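Local coordinates for beta-galactosidase/beta-glucuronidase (Faecalibacterium prausnitzii L2-6, PDB 6MVF), which binds flavin mononucleotide and is a gut bacterial beta-glucuronidase of glycoside hydrolase family 2, probably releasing glucuronic acid from beta-glucuronides, at residues 398-403 / 407-412; 431-436 / 442-447. All blocks are in the same frame, centred on the assembly; numbering follows the deposited sequence.

Contact 1: 398-403 / 407-412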
loop_
_atom_site.group_PDB
_atom_site.type_symbol
_atom_site.label_atom_id
_atom_site.label_comp_id
_atom_site.label_asym_id
_atom_site.label_seq_id
_atom_site.Cartn_x
_atom_site.Cartn_y
_atom_site.Cartn_z
ATOM N N ASN A 398 -33.722 9.994 25.502
ATOM C CA ASN A 398 -34.552 10.071 24.299
ATOM C C ASN A 398 -35.956 9.591 24.638
ATOM O O ASN A 398 -36.134 8.442 25.056
ATOM C CB ASN A 398 -33.975 9.230 23.151
ATOM C CG ASN A 398 -34.858 9.256 21.912
ATOM O OD1 ASN A 398 -34.963 10.289 21.239
ATOM N ND2 ASN A 398 -35.497 8.123 21.599
ATOM N N GLU A 399 -36.944 10.472 24.478
ATOM C CA GLU A 399 -38.357 10.083 24.533
ATOM C C GLU A 399 -38.705 9.359 25.833
ATOM O O GLU A 399 -39.527 8.439 25.846
ATOM C CB GLU A 399 -38.728 9.218 23.324
ATOM C CG GLU A 399 -38.734 9.958 22.019
ATOM C CD GLU A 399 -39.266 9.101 20.880
ATOM O OE1 GLU A 399 -39.404 7.873 21.088
ATOM O OE2 GLU A 399 -39.546 9.648 19.781
ATOM N N ILE A 400 -38.089 9.788 26.939
ATOM C CA ILE A 400 -38.220 9.075 28.205
ATOM C C ILE A 400 -39.655 9.105 28.769
ATOM O O ILE A 400 -39.992 8.297 29.648
ATOM C CB ILE A 400 -37.189 9.631 29.219
ATOM C CG1 ILE A 400 -36.899 8.589 30.303
ATOM C CG2 ILE A 400 -37.655 10.952 29.828
ATOM C CD1 ILE A 400 -36.658 7.173 29.762
ATOM N N LEU A 401 -40.524 9.986 28.268
ATOM C CA LEU A 401 -41.902 10.039 28.759
ATOM C C LEU A 401 -42.831 9.046 28.086
ATOM O O LEU A 401 -44.024 9.048 28.399
ATOM C CB LEU A 401 -42.508 11.430 28.576
ATOM C CG LEU A 401 -41.894 12.613 29.310
ATOM C CD1 LEU A 401 -42.812 13.805 29.169
ATOM C CD2 LEU A 401 -41.626 12.275 30.746
ATOM N N ILE A 402 -42.349 8.230 27.150
ATOM C CA ILE A 402 -43.237 7.251 26.536
ATOM C C ILE A 402 -43.832 6.341 27.601
ATOM O O ILE A 402 -45.007 5.965 27.528
ATOM C CB ILE A 402 -42.500 6.458 25.442
ATOM C CG1 ILE A 402 -42.524 7.229 24.121
ATOM C CG2 ILE A 402 -43.129 5.079 25.232
ATOM C CD1 ILE A 402 -41.521 6.694 23.103
ATOM N N GLY A 403 -43.049 6.023 28.633
ATOM C CA GLY A 403 -43.435 5.157 29.731
ATOM C C GLY A 403 -44.093 5.854 30.900
ATOM O O GLY A 403 -44.370 5.212 31.923
ATOM N N GLN A 407 -41.784 11.316 39.525
ATOM C CA GLN A 407 -40.780 12.074 40.259
ATOM C C GLN A 407 -39.404 11.414 40.151
ATOM O O GLN A 407 -38.394 12.100 39.959
ATOM C CB GLN A 407 -41.212 12.212 41.721
ATOM C CG GLN A 407 -40.219 12.906 42.632
ATOM C CD GLN A 407 -39.880 14.291 42.152
ATOM O OE1 GLN A 407 -38.723 14.698 42.165
ATOM N NE2 GLN A 407 -40.886 15.025 41.715
ATOM N N GLU A 408 -39.348 10.080 40.267
ATOM C CA GLU A 408 -38.069 9.375 40.199
ATOM C C GLU A 408 -37.358 9.652 38.876
ATOM O O GLU A 408 -36.142 9.887 38.855
ATOM C CB GLU A 408 -38.295 7.873 40.383
ATOM C CG GLU A 408 -37.342 7.176 41.346
ATOM C CD GLU A 408 -37.566 5.654 41.391
ATOM O OE1 GLU A 408 -36.632 4.893 41.046
ATOM O OE2 GLU A 408 -38.682 5.217 41.759
ATOM N N LEU A 409 -38.110 9.638 37.767
ATOM C CA LEU A 409 -37.551 9.905 36.443
ATOM C C LEU A 409 -36.986 11.316 36.352
ATOM O O LEU A 409 -35.953 11.538 35.709
ATOM C CB LEU A 409 -38.629 9.690 35.369
ATOM C CG LEU A 409 -38.475 10.123 33.898
ATOM C CD1 LEU A 409 -39.631 9.557 33.106
ATOM C CD2 LEU A 409 -38.417 11.641 33.656
ATOM N N VAL A 410 -37.691 12.295 36.921
ATOM C CA VAL A 410 -37.242 13.678 36.825
ATOM C C VAL A 410 -35.947 13.874 37.610
ATOM O O VAL A 410 -35.028 14.566 37.156
ATOM C CB VAL A 410 -38.357 14.633 37.306
ATOM C CG1 VAL A 410 -37.840 16.053 37.383
ATOM C CG2 VAL A 410 -39.576 14.555 36.393
ATOM N N ASP A 411 -35.856 13.269 38.800
ATOM C CA ASP A 411 -34.659 13.420 39.621
ATOM C C ASP A 411 -33.451 12.837 38.922
ATOM O O ASP A 411 -32.336 13.352 39.054
ATOM C CB ASP A 411 -34.848 12.742 40.976
ATOM C CG ASP A 411 -35.869 13.448 41.837
ATOM O OD1 ASP A 411 -36.213 14.605 41.505
ATOM O OD2 ASP A 411 -36.324 12.849 42.838
ATOM N N THR A 412 -33.652 11.749 38.184
ATOM C CA THR A 412 -32.550 11.154 37.448
ATOM C C THR A 412 -32.041 12.116 36.379
ATOM O O THR A 412 -30.832 12.206 36.140
ATOM C CB THR A 412 -32.994 9.812 36.853
ATOM O OG1 THR A 412 -33.360 8.929 37.920
ATOM C CG2 THR A 412 -31.876 9.173 36.029
#
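Leu409 reaches out from the first turn of helix 407-423 and lays its isobutyl end against Ile400 and Leu401, in the loop that leaves strand 391-398. The contact is small and wholly apolar at the side chains, carried on the helix side by this one leucine. With CG anti to the backbone N (chi1 168°) and CD1 continuing the extended chain (chi2 171°), Leu409 stands well clear of its helix, and CD1 becomes its leading methyl. That methyl comes down beside the backbone of the loop, 3.7 Å from Ile400 O, while also lying 4.0 Å from Ile400 CG1. The second branch, CD2, turns to Ile400 CG2 at 4.0 Å. Ile400 and Leu409 thus run antiparallel, each sliding past the other, and both branches of the leucine meet the branched part of the isoleucine. Ile400 directs its beta carbon at the helix. Leu401 starts off to one side, yet its CD2 swings back to meet Leu409 CD1 at 4.1 Å, the two side chains crossing nearly perpendicular. CD1 is therefore shared by both loop residues.

Within the helix, Glu408 O accepts two bonds from Thr412. Thr412 OG1 lies 3.1 Å from Glu408 O and approaches from the face of the carbonyl plane opposite to Thr412 N. Ser406 OG is hydrogen-bonded to Leu409 N, and Leu409 O to His413 ND1, so the backbone bearing the leucine is tied at both its polar atoms. This is a beta-alpha unit of the TIM barrel, the leucine packing on the loop that connects the fourth parallel strand, 391-398, to helix 407-423. Asn398, the last residue of strand 391-398, bonds through OD1 to Arg333 of strand 331-334 and Asn453 of strand 450-453.

Contact 2: 431-436 / 442-447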
loop_
_atom_site.group_PDB
_atom_site.type_symbol
_atom_site.label_atom_id
_atom_site.label_comp_id
_atom_site.label_asym_id
_atom_site.label_seq_id
_atom_site.Cartn_x
_atom_site.Cartn_y
_atom_site.Cartn_z
ATOM N N ILE A 431 -31.409 17.131 25.215
ATOM C CA ILE A 431 -32.398 16.094 25.480
ATOM C C ILE A 431 -33.270 15.963 24.238
ATOM O O ILE A 431 -33.458 16.925 23.488
ATOM C CB ILE A 431 -33.221 16.426 26.762
ATOM C CG1 ILE A 431 -34.198 15.297 27.098
ATOM C CG2 ILE A 431 -33.942 17.806 26.650
ATOM C CD1 ILE A 431 -34.627 15.318 28.522
ATOM N N ALA A 432 -33.806 14.769 24.005
ATOM C CA ALA A 432 -34.735 14.557 22.894
ATOM C C ALA A 432 -36.103 14.177 23.453
ATOM O O ALA A 432 -36.251 13.130 24.096
ATOM C CB ALA A 432 -34.214 13.491 21.927
ATOM N N HIS A 433 -37.094 15.038 23.226
ATOM C CA HIS A 433 -38.448 14.812 23.732
ATOM C C HIS A 433 -39.294 14.008 22.743
ATOM O O HIS A 433 -39.188 14.181 21.521
ATOM C CB HIS A 433 -39.148 16.144 24.011
ATOM C CG HIS A 433 -38.487 16.982 25.056
ATOM N ND1 HIS A 433 -38.340 16.565 26.362
ATOM C CD2 HIS A 433 -37.962 18.232 24.997
ATOM C CE1 HIS A 433 -37.734 17.514 27.057
ATOM N NE2 HIS A 433 -37.494 18.535 26.251
ATOM N N VAL A 434 -40.152 13.134 23.286
ATOM C CA VAL A 434 -41.189 12.517 22.461
ATOM C C VAL A 434 -42.192 13.583 22.008
ATOM O O VAL A 434 -42.337 14.652 22.618
ATOM C CB VAL A 434 -41.881 11.364 23.216
ATOM C CG1 VAL A 434 -42.761 11.888 24.342
ATOM C CG2 VAL A 434 -42.685 10.471 22.249
ATOM N N SER A 435 -42.883 13.286 20.904
ATOM C CA SER A 435 -43.684 14.300 20.226
ATOM C C SER A 435 -44.733 14.920 21.149
ATOM O O SER A 435 -44.961 16.137 21.114
ATOM C CB SER A 435 -44.355 13.687 19.000
ATOM O OG SER A 435 -44.926 14.690 18.194
ATOM N N HIS A 436 -45.376 14.105 21.980
ATOM C CA HIS A 436 -46.496 14.569 22.788
ATOM C C HIS A 436 -46.066 15.152 24.126
ATOM O O HIS A 436 -46.927 15.406 24.976
ATOM C CB HIS A 436 -47.503 13.430 23.006
ATOM C CG HIS A 436 -46.964 12.245 23.761
ATOM N ND1 HIS A 436 -46.507 11.103 23.131
ATOM C CD2 HIS A 436 -46.856 12.005 25.093
ATOM C CE1 HIS A 436 -46.123 10.224 24.042
ATOM N NE2 HIS A 436 -46.327 10.745 25.240
ATOM N N PRO A 442 -41.853 19.848 34.015
ATOM C CA PRO A 442 -40.515 19.664 34.576
ATOM C C PRO A 442 -39.509 19.042 33.618
ATOM O O PRO A 442 -38.344 18.894 34.007
ATOM C CB PRO A 442 -40.781 18.742 35.766
ATOM C CG PRO A 442 -41.944 17.918 35.302
ATOM C CD PRO A 442 -42.820 18.869 34.549
ATOM N N MET A 443 -39.897 18.661 32.393
ATOM C CA MET A 443 -38.905 18.133 31.458
ATOM C C MET A 443 -38.153 19.226 30.699
ATOM O O MET A 443 -37.131 18.931 30.067
ATOM C CB MET A 443 -39.553 17.163 30.461
ATOM C CG MET A 443 -40.061 15.855 31.092
ATOM S SD MET A 443 -38.907 15.094 32.263
ATOM C CE MET A 443 -37.665 14.433 31.137
ATOM N N HIS A 444 -38.595 20.474 30.761
ATOM C CA HIS A 444 -37.891 21.559 30.105
ATOM C C HIS A 444 -36.983 22.308 31.080
ATOM O O HIS A 444 -37.115 22.212 32.304
ATOM C CB HIS A 444 -38.885 22.508 29.460
ATOM C CG HIS A 444 -39.873 21.809 28.587
ATOM N ND1 HIS A 444 -39.526 21.252 27.374
ATOM C CD2 HIS A 444 -41.194 21.555 28.756
ATOM C CE1 HIS A 444 -40.592 20.698 26.827
ATOM N NE2 HIS A 444 -41.618 20.868 27.644
ATOM N N ARG A 445 -36.029 23.042 30.511
ATOM C CA ARG A 445 -35.088 23.869 31.255
ATOM C C ARG A 445 -34.180 23.060 32.180
ATOM O O ARG A 445 -33.511 23.639 33.047
ATOM C CB ARG A 445 -35.832 24.970 32.037
ATOM C CG ARG A 445 -36.842 25.656 31.142
ATOM C CD ARG A 445 -37.479 26.912 31.671
ATOM N NE ARG A 445 -38.039 27.644 30.533
ATOM C CZ ARG A 445 -39.177 27.308 29.921
ATOM N NH1 ARG A 445 -39.865 26.267 30.366
ATOM N NH2 ARG A 445 -39.623 27.995 28.870
ATOM N N ILE A 446 -34.121 21.738 32.015
ATOM C CA ILE A 446 -33.123 20.948 32.729
ATOM C C ILE A 446 -31.765 21.056 32.047
ATOM O O ILE A 446 -30.742 21.300 32.699
ATOM C CB ILE A 446 -33.562 19.474 32.835
ATOM C CG1 ILE A 446 -34.804 19.314 33.707
ATOM C CG2 ILE A 446 -32.419 18.620 33.384
ATOM C CD1 ILE A 446 -35.211 17.863 33.897
ATOM N N THR A 447 -31.741 20.872 30.727
ATOM C CA THR A 447 -30.518 20.863 29.939
ATOM C C THR A 447 -30.323 22.211 29.240
ATOM O O THR A 447 -31.237 23.034 29.160
ATOM C CB THR A 447 -30.546 19.706 28.924
ATOM O OG1 THR A 447 -31.684 19.830 28.056
ATOM C CG2 THR A 447 -30.595 18.340 29.649
#
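His433 and His444 meet as an offset edge-to-face pair where the fifth strand of the TIM barrel, 428-433, gives way to its loop and the chain returns toward the sixth, 450-453, with no regular helix between. The ring centroids are 4.9 Å apart and the planes stand at 65°, the edge of His444 turned to the face of His433.

From its CB, which points at the loop, His433 sets CG anti to the carbonyl carbon (chi1 -62°), and this carries the ring across to 442-447. His444 CE1 lies over one face of the ring, 4.0 Å from His433 CD2. On the other flank, CE1 meets the backbone near its own ring plane, 3.4 Å from Met443 O, and also touches Met443 CB at 3.9 Å. At the tip, NE2 sits 3.6 Å from His444 ND1. These two nitrogens share one acceptor, Glu450 OE1. His444 NE2 is bonded in turn to Pro438 O, and the bonds at ND1 and NE2 together fix the rotation of the second ring. With an acceptor at each nitrogen, the His444 ring is probably held as the imidazolium form.

A leucine in place of His433 gives up the NE2 bond, and would probably leave Glu450 OE1 with His444 as its remaining imidazole partner and take away the flat face on which the edge of His444 packs.

Met443 passes the His433 ring and folds back at its outer torsions (chi3 -74°), bringing CE over to Ile431 CD1 at 4.1 Å. Ile431, two residues earlier on the strand, also faces the loop and crosses both Met443 and Thr447 at roughly a right angle. At that end the polar group of Thr447 is engaged with Val449 O, while the same OG1 rests 3.3 Å from the methyl Ile431 CG2.

Overall arrangement
Contacts 1 and 2 lie in succession along the chain, both in the TIM barrel domain, with centres about 9 Å apart on the same side of the chain's centre. Contact 1 closes the turn from strand 391-398 into helix 407-423; the helix then leads to strand 428-433, from which contact 2 opens. Strands 391-398 and 428-433 are parallel neighbours in the barrel sheet, and a probable hydrogen bond links them just past the end of the first, Glu399 N to Ala432 O at 2.8 Å. Ile400 CG2 also touches Met443 CE, joining the leucine-isoleucine packing of contact 1 to the Ile431-Met443 end of contact 2: loops after adjacent barrel strands pack together, away from the flavin site.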